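Insulinase family protease (Yersinia pestis, PDB 3GO9) is a predicted protease of the insulinase (M16) family whose activity and substrates are not established. Local coordinates at residues S136-A139 and G140-V144; P170-R173 and Y174-K177; V194-E197 and K198-F202; S222-I225 and A226-S230. All coordinates share one frame; numbering follows the deposited sequence. Where two conformers were deposited one is given.

Contact 1 (S136-A139 and G140-V144)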
ATOM      1  N   SER A 136      23.173  -7.687   1.333  1.00  8.88           N
ATOM      2  CA  SER A 136      24.392  -6.950   0.854  1.00 10.11           C
ATOM      3  C   SER A 136      25.006  -7.529  -0.405  1.00 10.05           C
ATOM      4  O   SER A 136      25.462  -6.775  -1.279  1.00 10.81           O
ATOM      5  CB  SER A 136      25.395  -6.718   1.967  1.00 12.62           C
ATOM      6  OG  SER A 136      25.834  -7.912   2.576  1.00 13.85           O
ATOM      7  N   ASP A 137      24.999  -8.842  -0.542  1.00  9.15           N
ATOM      8  CA  ASP A 137      25.342  -9.475  -1.828  1.00  8.24           C
ATOM      9  C   ASP A 137      24.436  -8.934  -2.930  1.00  8.48           C
ATOM     10  O   ASP A 137      24.897  -8.575  -4.021  1.00 11.06           O
ATOM     11  CB  ASP A 137      25.153 -11.014  -1.802  1.00  8.33           C
ATOM     12  CG  ASP A 137      26.185 -11.798  -0.996  1.00 10.18           C
ATOM     13  OD1 ASP A 137      27.221 -11.236  -0.527  1.00 11.81           O
ATOM     14  OD2 ASP A 137      25.957 -13.056  -0.931  1.00 10.74           O
ATOM     15  N   THR A 138      23.127  -8.878  -2.672  1.00  8.00           N
ATOM     16  CA  THR A 138      22.205  -8.453  -3.687  1.00  8.18           C
ATOM     17  C   THR A 138      22.406  -6.956  -4.034  1.00  8.50           C
ATOM     18  O   THR A 138      22.395  -6.564  -5.219  1.00 11.01           O
ATOM     19  CB  THR A 138      20.788  -8.682  -3.176  1.00  7.98           C
ATOM     20  OG1 THR A 138      20.572 -10.089  -2.958  1.00  8.12           O
ATOM     21  CG2 THR A 138      19.764  -8.204  -4.152  1.00 10.96           C
ATOM     22  N   ALA A 139      22.619  -6.162  -2.993  1.00  8.39           N
ATOM     23  CA  ALA A 139      22.694  -4.684  -3.118  1.00  9.08           C
ATOM     24  C   ALA A 139      23.909  -4.264  -3.888  1.00  9.51           C
ATOM     25  O   ALA A 139      23.846  -3.275  -4.662  1.00 10.83           O
ATOM     26  CB  ALA A 139      22.724  -4.023  -1.768  1.00  9.31           C
ATOM     27  N   GLY A 140      25.015  -4.960  -3.697  1.00  9.76           N
ATOM     28  CA  GLY A 140      26.296  -4.541  -4.290  1.00 11.82           C
ATOM     29  C   GLY A 140      27.128  -5.530  -5.048  1.00 13.20           C
ATOM     30  O   GLY A 140      28.125  -5.109  -5.651  1.00 13.85           O
ATOM     31  N   ASN A 141      26.784  -6.820  -5.016  1.00 10.67           N
ATOM     32  CA  ASN A 141      27.612  -7.837  -5.690  1.00  9.61           C
ATOM     33  C   ASN A 141      26.746  -8.922  -6.330  1.00  9.83           C
ATOM     34  O   ASN A 141      27.071 -10.097  -6.323  1.00 11.64           O
ATOM     35  CB  ASN A 141      28.597  -8.458  -4.704  1.00 10.37           C
ATOM     36  CG  ASN A 141      29.739  -9.222  -5.385  1.00 10.45           C
ATOM     37  OD1 ASN A 141      30.117  -8.942  -6.501  1.00 12.16           O
ATOM     38  ND2 ASN A 141      30.249 -10.248  -4.702  1.00  9.27           N
ATOM     39  N   LEU A 142      25.667  -8.492  -6.931  1.00 10.40           N
ATOM     40  CA  LEU A 142      24.682  -9.419  -7.546  1.00  9.85           C
ATOM     41  C   LEU A 142      25.368 -10.309  -8.588  1.00 10.87           C
ATOM     42  O   LEU A 142      26.214  -9.836  -9.346  1.00 10.19           O
ATOM     43  CB  LEU A 142      23.538  -8.623  -8.177  1.00 11.42           C
ATOM     44  CG  LEU A 142      22.396  -9.454  -8.756  1.00 11.90           C
ATOM     45  CD1 LEU A 142      21.664 -10.156  -7.634  1.00 11.48           C
ATOM     46  CD2 LEU A 142      21.408  -8.566  -9.587  1.00 14.09           C
ATOM     47  N   ALA A 143      25.024 -11.601  -8.593  1.00 11.21           N
ATOM     48  CA  ALA A 143      25.660 -12.579  -9.451  1.00 12.65           C
ATOM     49  C   ALA A 143      25.007 -12.537 -10.827  1.00 13.18           C
ATOM     50  O   ALA A 143      24.031 -13.206 -11.079  1.00 14.53           O
ATOM     51  CB  ALA A 143      25.581 -14.020  -8.812  1.00 13.33           C
ATOM     52  N   VAL A 144      25.523 -11.684 -11.699  1.00 14.35           N
ATOM     53  CA  VAL A 144      24.935 -11.469 -13.008  1.00 14.61           C
ATOM     54  C   VAL A 144      25.931 -12.052 -14.016  1.00 16.41           C
ATOM     55  O   VAL A 144      26.993 -11.503 -14.252  1.00 16.73           O
ATOM     56  CB  VAL A 144      24.708  -9.958 -13.288  1.00 14.26           C
ATOM     57  CG1 VAL A 144      23.989  -9.782 -14.652  1.00 15.66           C
ATOM     58  CG2 VAL A 144      23.906  -9.301 -12.147  1.00 15.02           C
TER
HETATM   59  O   HOH W   1      29.212 -10.280  -1.841  1.00 16.53           O
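Asp137 and Asn141 face each other across the last turn of helix 125-140, their polar ends joined through one water rather than directly. The water donates a hydrogen bond to Asp137 OD1 at 2.6 Å and accepts one from Asn141 ND2 at 3.0 Å, so that carboxylate and amide are held to either end of a short bridge. With CG anti to the backbone N (chi1 -164°), the Asn141 side chain runs outward from the helix end, its ND2 turned to the water. The carboxylate has further partners: OD1 also bonds to Ser84 OG and OD2 to Ser82 OG, so several bonds fix its rotation. Beneath the bridge the backbone closes the helix, with Gly140 N bonded to Ser136 O at 3.1 Å and Asn141 N to Asp137 O at 2.8 Å. Asn141 is the first residue to leave helical geometry, and the chain then turns away through an inverse gamma turn centred on Ala143. One residue pair along, Thr138 and Leu142 meet more loosely: Leu142 CB rests 3.8 Å from Thr138 O, and the methyls Thr138 CG2 and Leu142 CD1 come no nearer than 4.4 Å. Tyr203 OH bonds to both Thr138 O and Leu142 N, tying the helix end to the departing chain, while Thr138 OG1 turns back to Trp134 O. This is a helix C-terminus with its exit loop. Thr138 and Leu142 pack on Ala78 of helix 70-80, Val144 touches Leu199 and Lys200 of helix 196-206, and Ser136 lies against Ala232 and Phe233 of helix 222-233.

Contact 2 (P170-R173 and Y174-K177)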
ATOM      1  N   PRO A 170      -8.158  -6.232 -16.109  1.00 18.86           N
ATOM      2  CA  PRO A 170      -8.717  -5.148 -16.946  1.00 18.40           C
ATOM      3  C   PRO A 170      -8.960  -3.796 -16.237  1.00 16.09           C
ATOM      4  O   PRO A 170      -8.775  -2.723 -16.850  1.00 17.02           O
ATOM      5  CB  PRO A 170     -10.048  -5.733 -17.419  1.00 19.04           C
ATOM      6  CG  PRO A 170      -9.743  -7.231 -17.529  1.00 21.46           C
ATOM      7  CD  PRO A 170      -8.797  -7.534 -16.402  1.00 19.85           C
ATOM      8  N   TRP A 171      -9.296  -3.832 -14.966  1.00 15.27           N
ATOM      9  CA  TRP A 171      -9.350  -2.603 -14.174  1.00 15.16           C
ATOM     10  C   TRP A 171      -8.017  -1.820 -14.195  1.00 14.99           C
ATOM     11  O   TRP A 171      -7.984  -0.602 -14.356  1.00 12.86           O
ATOM     12  CB  TRP A 171      -9.744  -2.866 -12.734  1.00 15.16           C
ATOM     13  CG  TRP A 171      -9.435  -1.761 -11.829  1.00 15.80           C
ATOM     14  CD1 TRP A 171      -8.460  -1.756 -10.895  1.00 19.74           C
ATOM     15  CD2 TRP A 171     -10.020  -0.434 -11.801  1.00 15.01           C
ATOM     16  NE1 TRP A 171      -8.400  -0.547 -10.278  1.00 20.13           N
ATOM     17  CE2 TRP A 171      -9.355   0.281 -10.792  1.00 17.80           C
ATOM     18  CE3 TRP A 171     -11.023   0.203 -12.526  1.00 17.14           C
ATOM     19  CZ2 TRP A 171      -9.657   1.604 -10.479  1.00 18.57           C
ATOM     20  CZ3 TRP A 171     -11.352   1.554 -12.198  1.00 18.21           C
ATOM     21  CH2 TRP A 171     -10.653   2.225 -11.179  1.00 19.90           C
ATOM     22  N   TRP A 172      -6.914  -2.520 -13.950  1.00 14.04           N
ATOM     23  CA  TRP A 172      -5.630  -1.859 -13.985  1.00 13.12           C
ATOM     24  C   TRP A 172      -5.280  -1.302 -15.357  1.00 12.26           C
ATOM     25  O   TRP A 172      -4.828  -0.148 -15.431  1.00 13.25           O
ATOM     26  CB  TRP A 172      -4.531  -2.781 -13.395  1.00 13.78           C
ATOM     27  CG  TRP A 172      -3.228  -2.040 -13.206  1.00 13.55           C
ATOM     28  CD1 TRP A 172      -2.050  -2.321 -13.804  1.00 12.34           C
ATOM     29  CD2 TRP A 172      -2.996  -0.894 -12.357  1.00 12.58           C
ATOM     30  NE1 TRP A 172      -1.085  -1.411 -13.399  1.00 11.70           N
ATOM     31  CE2 TRP A 172      -1.637  -0.532 -12.509  1.00 12.97           C
ATOM     32  CE3 TRP A 172      -3.789  -0.149 -11.492  1.00 13.67           C
ATOM     33  CZ2 TRP A 172      -1.084   0.547 -11.847  1.00 14.52           C
ATOM     34  CZ3 TRP A 172      -3.212   0.918 -10.807  1.00 14.17           C
ATOM     35  CH2 TRP A 172      -1.892   1.262 -11.004  1.00 14.00           C
ATOM     36  N   ARG A 173      -5.560  -2.055 -16.406  1.00 11.65           N
ATOM     37  CA  ARG A 173      -5.381  -1.604 -17.793  1.00 12.62           C
ATOM     38  C   ARG A 173      -6.170  -0.341 -18.049  1.00 12.32           C
ATOM     39  O   ARG A 173      -5.646   0.624 -18.609  1.00 14.09           O
ATOM     40  CB  ARG A 173      -5.762  -2.669 -18.826  1.00 13.09           C
ATOM     41  CG  ARG A 173      -4.890  -3.891 -18.799  1.00 15.54           C
ATOM     42  CD  ARG A 173      -3.427  -3.535 -18.918  1.00 16.95           C
ATOM     43  NE  ARG A 173      -2.599  -4.724 -18.943  1.00 18.83           N
ATOM     44  CZ  ARG A 173      -1.280  -4.717 -18.838  1.00 18.62           C
ATOM     45  NH1 ARG A 173      -0.614  -3.561 -18.721  1.00 22.50           N
ATOM     46  NH2 ARG A 173      -0.627  -5.888 -18.871  1.00 16.54           N
ATOM     47  N   TYR A 174      -7.380  -0.280 -17.536  1.00 12.92           N
ATOM     48  CA  TYR A 174      -8.177   0.960 -17.672  1.00 11.44           C
ATOM     49  C   TYR A 174      -7.568   2.107 -16.887  1.00 11.61           C
ATOM     50  O   TYR A 174      -7.360   3.198 -17.410  1.00 11.04           O
ATOM     51  CB  TYR A 174      -9.618   0.685 -17.206  1.00 11.62           C
ATOM     52  CG  TYR A 174     -10.509   1.886 -17.330  1.00 11.71           C
ATOM     53  CD1 TYR A 174     -10.951   2.335 -18.579  1.00 12.64           C
ATOM     54  CD2 TYR A 174     -10.873   2.610 -16.245  1.00 12.33           C
ATOM     55  CE1 TYR A 174     -11.786   3.437 -18.717  1.00 12.21           C
ATOM     56  CE2 TYR A 174     -11.694   3.752 -16.374  1.00 12.67           C
ATOM     57  CZ  TYR A 174     -12.134   4.159 -17.608  1.00 14.90           C
ATOM     58  OH  TYR A 174     -12.917   5.282 -17.734  1.00 16.01           O
ATOM     59  N   ARG A 175      -7.245   1.845 -15.619  1.00  9.14           N
ATOM     60  CA  ARG A 175      -6.765   2.863 -14.745  1.00 10.82           C
ATOM     61  C   ARG A 175      -5.446   3.479 -15.174  1.00 11.04           C
ATOM     62  O   ARG A 175      -5.232   4.661 -14.928  1.00 12.01           O
ATOM     63  CB  ARG A 175      -6.674   2.348 -13.296  1.00 10.25           C
ATOM     64  CG  ARG A 175      -6.428   3.402 -12.243  1.00 11.40           C
ATOM     65  CD  ARG A 175      -7.598   4.328 -12.055  1.00 15.25           C
ATOM     66  NE  ARG A 175      -7.285   5.554 -11.299  1.00 15.44           N
ATOM     67  CZ  ARG A 175      -6.695   6.640 -11.807  1.00 15.38           C
ATOM     68  NH1 ARG A 175      -6.241   6.664 -13.059  1.00 13.13           N
ATOM     69  NH2 ARG A 175      -6.509   7.689 -11.030  1.00 15.55           N
ATOM     70  N   LEU A 176      -4.602   2.679 -15.834  1.00 10.79           N
ATOM     71  CA  LEU A 176      -3.307   3.090 -16.367  1.00 12.35           C
ATOM     72  C   LEU A 176      -3.409   4.107 -17.519  1.00 12.76           C
ATOM     73  O   LEU A 176      -2.433   4.770 -17.879  1.00 13.58           O
ATOM     74  CB  LEU A 176      -2.602   1.876 -16.927  1.00 13.63           C
ATOM     75  CG  LEU A 176      -1.888   0.928 -15.983  1.00 15.11           C
ATOM     76  CD1 LEU A 176      -1.410  -0.304 -16.766  1.00 14.32           C
ATOM     77  CD2 LEU A 176      -0.683   1.636 -15.362  1.00 17.84           C
ATOM     78  N   LYS A 177      -4.569   4.195 -18.163  1.00 12.85           N
ATOM     79  CA  LYS A 177      -4.645   5.059 -19.373  1.00 13.02           C
ATOM     80  C   LYS A 177      -4.323   6.529 -19.024  1.00 11.99           C
ATOM     81  O   LYS A 177      -4.775   7.102 -18.000  1.00 13.23           O
ATOM     82  CB  LYS A 177      -5.986   4.936 -20.066  1.00 14.15           C
ATOM     83  CG  LYS A 177      -6.284   3.591 -20.659  1.00 16.53           C
ATOM     84  CD  LYS A 177      -7.636   3.546 -21.273  1.00 19.90           C
ATOM     85  CE  LYS A 177      -7.789   2.289 -22.156  1.00 23.67           C
ATOM     86  NZ  LYS A 177      -9.220   2.036 -22.480  1.00 23.64           N
TER
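Two tryptophans of the short helix 170-175, Trp171 and Trp172, each receive a side chain from one turn further on. The main apolar contact is a CH-pi interaction: Leu176 CG sits over a face of Trp172, 3.8 Å from the centroid of its five-membered ring and 19° off the normal. Leu176 crosses the indole at about a right angle, its branches spread so that CD1 is 3.6 Å from Trp172 CD1 and CD2 is 3.7 Å from Trp172 CZ2. Trp171 pairs instead with the aliphatic part of Arg175, the two side chains running the same way. Arg175 CB lies over one indole face near its rim, and CD approaches Trp171 CZ2 to 3.8 Å; a bend at chi2 (69°) keeps the chain beside the ring, with the guanidinium plane turned 74° from it.

Among polar interactions, backbone bonds link Tyr174 N to Pro170 O, Arg175 N to Trp171 O and Leu176 N to Trp172 O, each at 2.9 Å. The guanidinium groups bond to residues beyond the helix. Arg175 NH2 meets Ala250 O and forms a salt bridge with Asp274; Arg173 NH1 forms a salt bridge with Asp185 and NH2 a hydrogen bond with Gln168 OE1. Trp172 NE1 bonds to Tyr111 OH.

The helix packs against the five-stranded sheet: Trp171 on Leu259 of strand 257-261 and on Val442 and Met444 of strand 440-446, Tyr174 on strand 257-261, and Arg175 on Arg327 of strand 327-336.

Contact 3 (V194-E197 and K198-F202)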
ATOM      1  N   VAL A 194      19.527 -12.415 -23.879  1.00 14.26           N
ATOM      2  CA  VAL A 194      19.797 -11.278 -22.984  1.00 14.04           C
ATOM      3  C   VAL A 194      21.224 -10.848 -23.189  1.00 13.28           C
ATOM      4  O   VAL A 194      22.146 -11.682 -23.192  1.00 13.39           O
ATOM      5  CB  VAL A 194      19.603 -11.686 -21.509  1.00 13.31           C
ATOM      6  CG1 VAL A 194      20.020 -10.521 -20.548  1.00 14.91           C
ATOM      7  CG2 VAL A 194      18.154 -12.102 -21.266  1.00 14.16           C
ATOM      8  N   ASP A 195      21.412  -9.536 -23.318  1.00 13.08           N
ATOM      9  CA  ASP A 195      22.711  -8.942 -23.339  1.00 14.80           C
ATOM     10  C   ASP A 195      23.127  -8.801 -21.886  1.00 14.90           C
ATOM     11  O   ASP A 195      22.670  -7.871 -21.200  1.00 14.07           O
ATOM     12  CB  ASP A 195      22.598  -7.581 -24.014  1.00 16.16           C
ATOM     13  CG  ASP A 195      23.924  -6.881 -24.128  1.00 18.71           C
ATOM     14  OD1 ASP A 195      24.022  -6.033 -25.026  1.00 27.65           O
ATOM     15  OD2 ASP A 195      24.845  -7.150 -23.346  1.00 21.76           O
ATOM     16  N   VAL A 196      23.880  -9.798 -21.402  1.00 14.52           N
ATOM     17  CA  VAL A 196      24.218  -9.884 -19.982  1.00 13.95           C
ATOM     18  C   VAL A 196      25.053  -8.653 -19.579  1.00 15.94           C
ATOM     19  O   VAL A 196      24.905  -8.119 -18.472  1.00 13.76           O
ATOM     20  CB  VAL A 196      24.897 -11.242 -19.631  1.00 15.35           C
ATOM     21  CG1 VAL A 196      25.454 -11.234 -18.258  1.00 16.33           C
ATOM     22  CG2 VAL A 196      23.887 -12.428 -19.840  1.00 17.67           C
ATOM     23  N   GLU A 197      25.874  -8.144 -20.508  1.00 16.14           N
ATOM     24  CA  GLU A 197      26.675  -6.963 -20.194  1.00 17.80           C
ATOM     25  C   GLU A 197      25.777  -5.738 -19.936  1.00 16.11           C
ATOM     26  O   GLU A 197      26.025  -4.974 -18.992  1.00 16.28           O
ATOM     27  CB  GLU A 197      27.702  -6.704 -21.293  1.00 19.50           C
ATOM     28  CG  GLU A 197      28.745  -7.859 -21.406  1.00 25.85           C
ATOM     29  CD  GLU A 197      29.601  -7.995 -20.169  1.00 32.29           C
ATOM     30  OE1 GLU A 197      29.913  -6.957 -19.533  1.00 37.32           O
ATOM     31  OE2 GLU A 197      29.972  -9.143 -19.832  1.00 36.92           O
ATOM     32  N   LYS A 198      24.731  -5.596 -20.713  1.00 14.63           N
ATOM     33  CA  LYS A 198      23.810  -4.473 -20.573  1.00 14.49           C
ATOM     34  C   LYS A 198      23.017  -4.628 -19.273  1.00 12.97           C
ATOM     35  O   LYS A 198      22.699  -3.647 -18.597  1.00 14.01           O
ATOM     36  CB  LYS A 198      22.844  -4.356 -21.724  1.00 16.42           C
ATOM     37  CG  LYS A 198      22.085  -3.039 -21.698  1.00 21.41           C
ATOM     38  CD  LYS A 198      21.399  -2.721 -23.006  1.00 27.96           C
ATOM     39  CE  LYS A 198      22.331  -1.898 -23.927  1.00 29.38           C
ATOM     40  NZ  LYS A 198      21.544  -1.225 -24.997  1.00 32.00           N
ATOM     41  N   LEU A 199      22.678  -5.859 -18.953  1.00 11.62           N
ATOM     42  CA  LEU A 199      21.997  -6.117 -17.675  1.00 10.22           C
ATOM     43  C   LEU A 199      22.868  -5.692 -16.487  1.00 10.59           C
ATOM     44  O   LEU A 199      22.362  -5.122 -15.521  1.00 11.10           O
ATOM     45  CB  LEU A 199      21.575  -7.572 -17.627  1.00  9.73           C
ATOM     46  CG  LEU A 199      20.855  -8.050 -16.369  1.00  8.79           C
ATOM     47  CD1 LEU A 199      19.543  -7.314 -16.077  1.00  9.30           C
ATOM     48  CD2 LEU A 199      20.606  -9.527 -16.412  1.00 12.80           C
ATOM     49  N   LYS A 200      24.162  -6.017 -16.528  1.00 10.61           N
ATOM     50  CA  LYS A 200      25.056  -5.675 -15.420  1.00 12.82           C
ATOM     51  C   LYS A 200      25.176  -4.143 -15.337  1.00 12.22           C
ATOM     52  O   LYS A 200      25.213  -3.584 -14.275  1.00 13.15           O
ATOM     53  CB  LYS A 200      26.451  -6.250 -15.666  1.00 14.76           C
ATOM     54  CG  LYS A 200      26.565  -7.736 -15.657  1.00 20.12           C
ATOM     55  CD  LYS A 200      28.080  -8.125 -15.905  1.00 24.65           C
ATOM     56  CE  LYS A 200      28.249  -9.492 -16.566  1.00 28.13           C
ATOM     57  NZ  LYS A 200      29.521 -10.152 -16.221  1.00 26.88           N
ATOM     58  N   GLN A 201      25.238  -3.487 -16.477  1.00 13.64           N
ATOM     59  CA  GLN A 201      25.354  -2.041 -16.510  1.00 14.01           C
ATOM     60  C   GLN A 201      24.114  -1.390 -15.908  1.00 12.78           C
ATOM     61  O   GLN A 201      24.208  -0.438 -15.109  1.00 13.14           O
ATOM     62  CB  GLN A 201      25.562  -1.575 -17.946  1.00 14.66           C
ATOM     63  CG  GLN A 201      26.935  -1.962 -18.429  1.00 19.15           C
ATOM     64  CD  GLN A 201      27.226  -1.451 -19.833  1.00 24.83           C
ATOM     65  OE1 GLN A 201      26.428  -1.630 -20.769  1.00 27.57           O
ATOM     66  NE2 GLN A 201      28.387  -0.812 -19.986  1.00 29.95           N
ATOM     67  N   PHE A 202      22.949  -1.953 -16.216  1.00 11.37           N
ATOM     68  CA  PHE A 202      21.681  -1.473 -15.642  1.00  9.67           C
ATOM     69  C   PHE A 202      21.698  -1.611 -14.140  1.00  9.38           C
ATOM     70  O   PHE A 202      21.343  -0.706 -13.411  1.00  9.28           O
ATOM     71  CB  PHE A 202      20.498  -2.241 -16.250  1.00  9.28           C
ATOM     72  CG  PHE A 202      19.170  -1.901 -15.676  1.00  9.91           C
ATOM     73  CD1 PHE A 202      18.367  -0.888 -16.206  1.00  8.57           C
ATOM     74  CD2 PHE A 202      18.640  -2.644 -14.667  1.00  8.21           C
ATOM     75  CE1 PHE A 202      17.134  -0.610 -15.672  1.00 11.41           C
ATOM     76  CE2 PHE A 202      17.423  -2.351 -14.121  1.00 10.33           C
ATOM     77  CZ  PHE A 202      16.648  -1.350 -14.634  1.00 10.64           C
TER
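Asp195 caps the N-terminus of helix 196-206, its carboxylate folded back over the first turn to meet Lys198. As N-cap residue it receives Lys198 N on OD2 at 3.1 Å, the N-H pointing fairly straight at the oxygen (154°) but arriving from above the carboxylate plane, 66° out of it. The torsion that places CG anti to the backbone N (chi1 -178°) brings the carboxylate to this amide, and CG also touches Lys198 CB at 3.6 Å. The negative group at the positive end of the helix dipole is probably favourable.

Backbone hydrogen bonds carry the helix on from the cap. Asp195 O accepts from Leu199 N and, only weakly, from Lys198 N; Val196 O then accepts from Lys200 N and Glu197 O from Gln201 N.

Apolar contact is made at two places. Leu199 CD2 lies 4.3 Å from Val194 CG1, on the side where Leu199 enters the core with Leu73 and Leu74 of helix 70-80 and Val149 of helix 146-153. Val196, which packs on Glu146 and Val149, also lends CG1 to the Lys200 chain, touching CE at 3.7 Å.

Charge pairing is looser. Glu197 and Lys200 run side by side in the same direction, Glu197 bent at chi2 and Lys200 extended beyond CG, but their salt bridge is long. Glu197 OE2 stands 3.8 Å from Lys200 NZ, hardly farther than the 3.7 Å from the same oxygen to Lys200 CE.

Contact 4 (S222-I225 and A226-S230)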
ATOM      1  N   SER A 222      19.484  -3.316  19.224  1.00 17.28           N
ATOM      2  CA  SER A 222      19.569  -2.177  18.309  0.60 17.51           C
ATOM      3  C   SER A 222      20.993  -1.671  18.180  1.00 16.84           C
ATOM      4  O   SER A 222      21.365  -1.075  17.144  1.00 15.16           O
ATOM      5  CB  SER A 222      18.639  -1.029  18.719  0.60 19.12           C
ATOM      6  OG  SER A 222      19.123  -0.277  19.815  0.60 21.74           O
ATOM      7  N   ARG A 223      21.801  -1.866  19.234  1.00 13.82           N
ATOM      8  CA  ARG A 223      23.181  -1.407  19.168  1.00 14.63           C
ATOM      9  C   ARG A 223      23.968  -2.304  18.234  1.00 13.47           C
ATOM     10  O   ARG A 223      24.683  -1.785  17.324  1.00 14.15           O
ATOM     11  CB  ARG A 223      23.816  -1.330  20.582  1.00 13.30           C
ATOM     12  CG  ARG A 223      25.223  -0.703  20.556  1.00 15.57           C
ATOM     13  CD  ARG A 223      25.756  -0.551  21.991  1.00 15.19           C
ATOM     14  NE  ARG A 223      25.780  -1.881  22.580  1.00 12.94           N
ATOM     15  CZ  ARG A 223      25.446  -2.190  23.842  1.00 12.80           C
ATOM     16  NH1 ARG A 223      25.487  -3.457  24.194  1.00 14.41           N
ATOM     17  NH2 ARG A 223      25.081  -1.286  24.737  1.00 11.09           N
ATOM     18  N   SER A 224      23.869  -3.615  18.391  1.00 13.07           N
ATOM     19  CA  SER A 224      24.628  -4.495  17.505  0.60 13.86           C
ATOM     20  C   SER A 224      24.106  -4.494  16.082  1.00 13.60           C
ATOM     21  O   SER A 224      24.899  -4.551  15.164  1.00 13.67           O
ATOM     22  CB  SER A 224      24.779  -5.936  18.019  0.60 14.31           C
ATOM     23  OG  SER A 224      23.569  -6.638  18.085  0.60 17.59           O
ATOM     24  N   ILE A 225      22.797  -4.380  15.890  1.00 13.26           N
ATOM     25  CA  ILE A 225      22.306  -4.460  14.529  1.00 13.66           C
ATOM     26  C   ILE A 225      22.670  -3.190  13.746  1.00 13.28           C
ATOM     27  O   ILE A 225      22.987  -3.304  12.558  1.00 12.25           O
ATOM     28  CB  ILE A 225      20.785  -4.814  14.495  1.00 14.18           C
ATOM     29  CG1 ILE A 225      20.466  -5.550  13.192  1.00 17.35           C
ATOM     30  CG2 ILE A 225      19.989  -3.603  14.791  1.00 14.67           C
ATOM     31  CD1 ILE A 225      18.982  -5.635  12.824  1.00 18.75           C
ATOM     32  N   ALA A 226      22.674  -2.010  14.388  1.00 12.94           N
ATOM     33  CA  ALA A 226      23.131  -0.773  13.717  1.00 12.72           C
ATOM     34  C   ALA A 226      24.552  -1.021  13.248  1.00 12.99           C
ATOM     35  O   ALA A 226      24.891  -0.686  12.112  1.00 11.75           O
ATOM     36  CB  ALA A 226      23.061   0.465  14.616  1.00 14.03           C
ATOM     37  N   ALA A 227      25.400  -1.592  14.106  1.00 12.60           N
ATOM     38  CA  ALA A 227      26.772  -1.834  13.698  1.00 12.05           C
ATOM     39  C   ALA A 227      26.876  -2.840  12.574  1.00 12.44           C
ATOM     40  O   ALA A 227      27.664  -2.663  11.676  1.00 13.39           O
ATOM     41  CB  ALA A 227      27.651  -2.239  14.890  1.00 14.18           C
ATOM     42  N   GLN A 228      26.027  -3.869  12.585  1.00 11.85           N
ATOM     43  CA  GLN A 228      26.048  -4.833  11.553  1.00 11.19           C
ATOM     44  C   GLN A 228      25.578  -4.250  10.229  1.00 10.20           C
ATOM     45  O   GLN A 228      26.057  -4.636   9.148  1.00 11.23           O
ATOM     46  CB  GLN A 228      25.107  -5.951  11.912  1.00 12.75           C
ATOM     47  CG  GLN A 228      25.641  -6.857  12.932  1.00 16.60           C
ATOM     48  CD  GLN A 228      24.614  -7.927  13.190  1.00 22.00           C
ATOM     49  OE1 GLN A 228      23.656  -7.671  13.863  1.00 22.99           O
ATOM     50  NE2 GLN A 228      24.754  -9.088  12.528  1.00 27.99           N
ATOM     51  N   ILE A 229      24.561  -3.410  10.316  1.00  9.70           N
ATOM     52  CA  ILE A 229      24.064  -2.750   9.074  1.00  9.67           C
ATOM     53  C   ILE A 229      25.168  -1.890   8.473  1.00 11.11           C
ATOM     54  O   ILE A 229      25.406  -1.924   7.259  1.00 10.20           O
ATOM     55  CB  ILE A 229      22.807  -1.920   9.360  1.00 10.75           C
ATOM     56  CG1 ILE A 229      21.610  -2.848   9.633  1.00 11.59           C
ATOM     57  CG2 ILE A 229      22.529  -0.859   8.234  1.00 10.67           C
ATOM     58  CD1 ILE A 229      20.442  -2.119  10.313  1.00 14.10           C
ATOM     59  N   SER A 230      25.844  -1.103   9.288  1.00 11.24           N
ATOM     60  CA  SER A 230      26.968  -0.298   8.774  1.00 12.36           C
ATOM     61  C   SER A 230      28.039  -1.134   8.114  1.00 13.31           C
ATOM     62  O   SER A 230      28.506  -0.830   7.011  1.00 15.17           O
ATOM     63  CB  SER A 230      27.579   0.490   9.925  1.00 13.50           C
ATOM     64  OG  SER A 230      28.541   1.376   9.406  1.00 15.72           O
TER
HETATM   65  O   HOH W   2      22.354  -7.987  16.056  1.00 23.16           O
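Ile225 and Ile229 mark the buried side of helix 222-233, one turn apart. There the backbone is drawn closest, Ile229 N bonding to Ile225 O at 2.7 Å. Ile229 CG1 lies 3.3 Å from the same carbonyl oxygen, whereas the branches of the two isoleucines barely meet, Ile225 CG1 being 4.5 Å from Ile229 CD1.

The flank bearing Ser224 and Gln228 is looser and water-bridged, yet covered in part by helix 125-140. A water lies 2.7 Å from Ser224 OG and 2.6 Å from Gln228 OE1, to which it donates; it meets one of two Ser224 conformers, so the bridge may be only partly present, and the hydroxyl also bonds to a neighbouring residue of the chain. With CG anti to the carbonyl carbon (chi1 -76°), Gln228 brings CG to 3.3 Å from Ser224 O and crosses Ile225 at about a right angle. The solvent side belongs to Arg223, whose carbonyl oxygen Ala227 N reaches only weakly, at 3.3 Å.

Asp221 OD1 accepts from Ser224 N just ahead of the first turn. Ile225 packs on Leu39 of strand 36-41 and Val216 of strand 212-218, Ile229 on Trp37 and Leu214 of the same two strands, and Gln228 against Leu128 and Leu132 of helix 125-140.

How the contacts relate
Contacts 1 and 3 meet directly: Val144 CG1 of contact 1 lies 3.8 Å from Leu199 CD2 of contact 3, and their centres are about 14 Å apart. Both pack on helix 70-80, which carries the zinc ligand His72. Contact 4 lies about 7 Å from contact 1 at the nearest atoms; its helix 222-233 packs on helix 125-140 through Gln228 and, from the latter helix, Ser136. Contact 2 stands apart, its centre about 34 Å from that of contact 1 and about 43 Å from that of contact 4. In contact 2 the side chain of Trp171 is about 8 Å from a bound zinc ion. In contact 3 the side chain of Val194 is about 11 Å from a bound zinc ion.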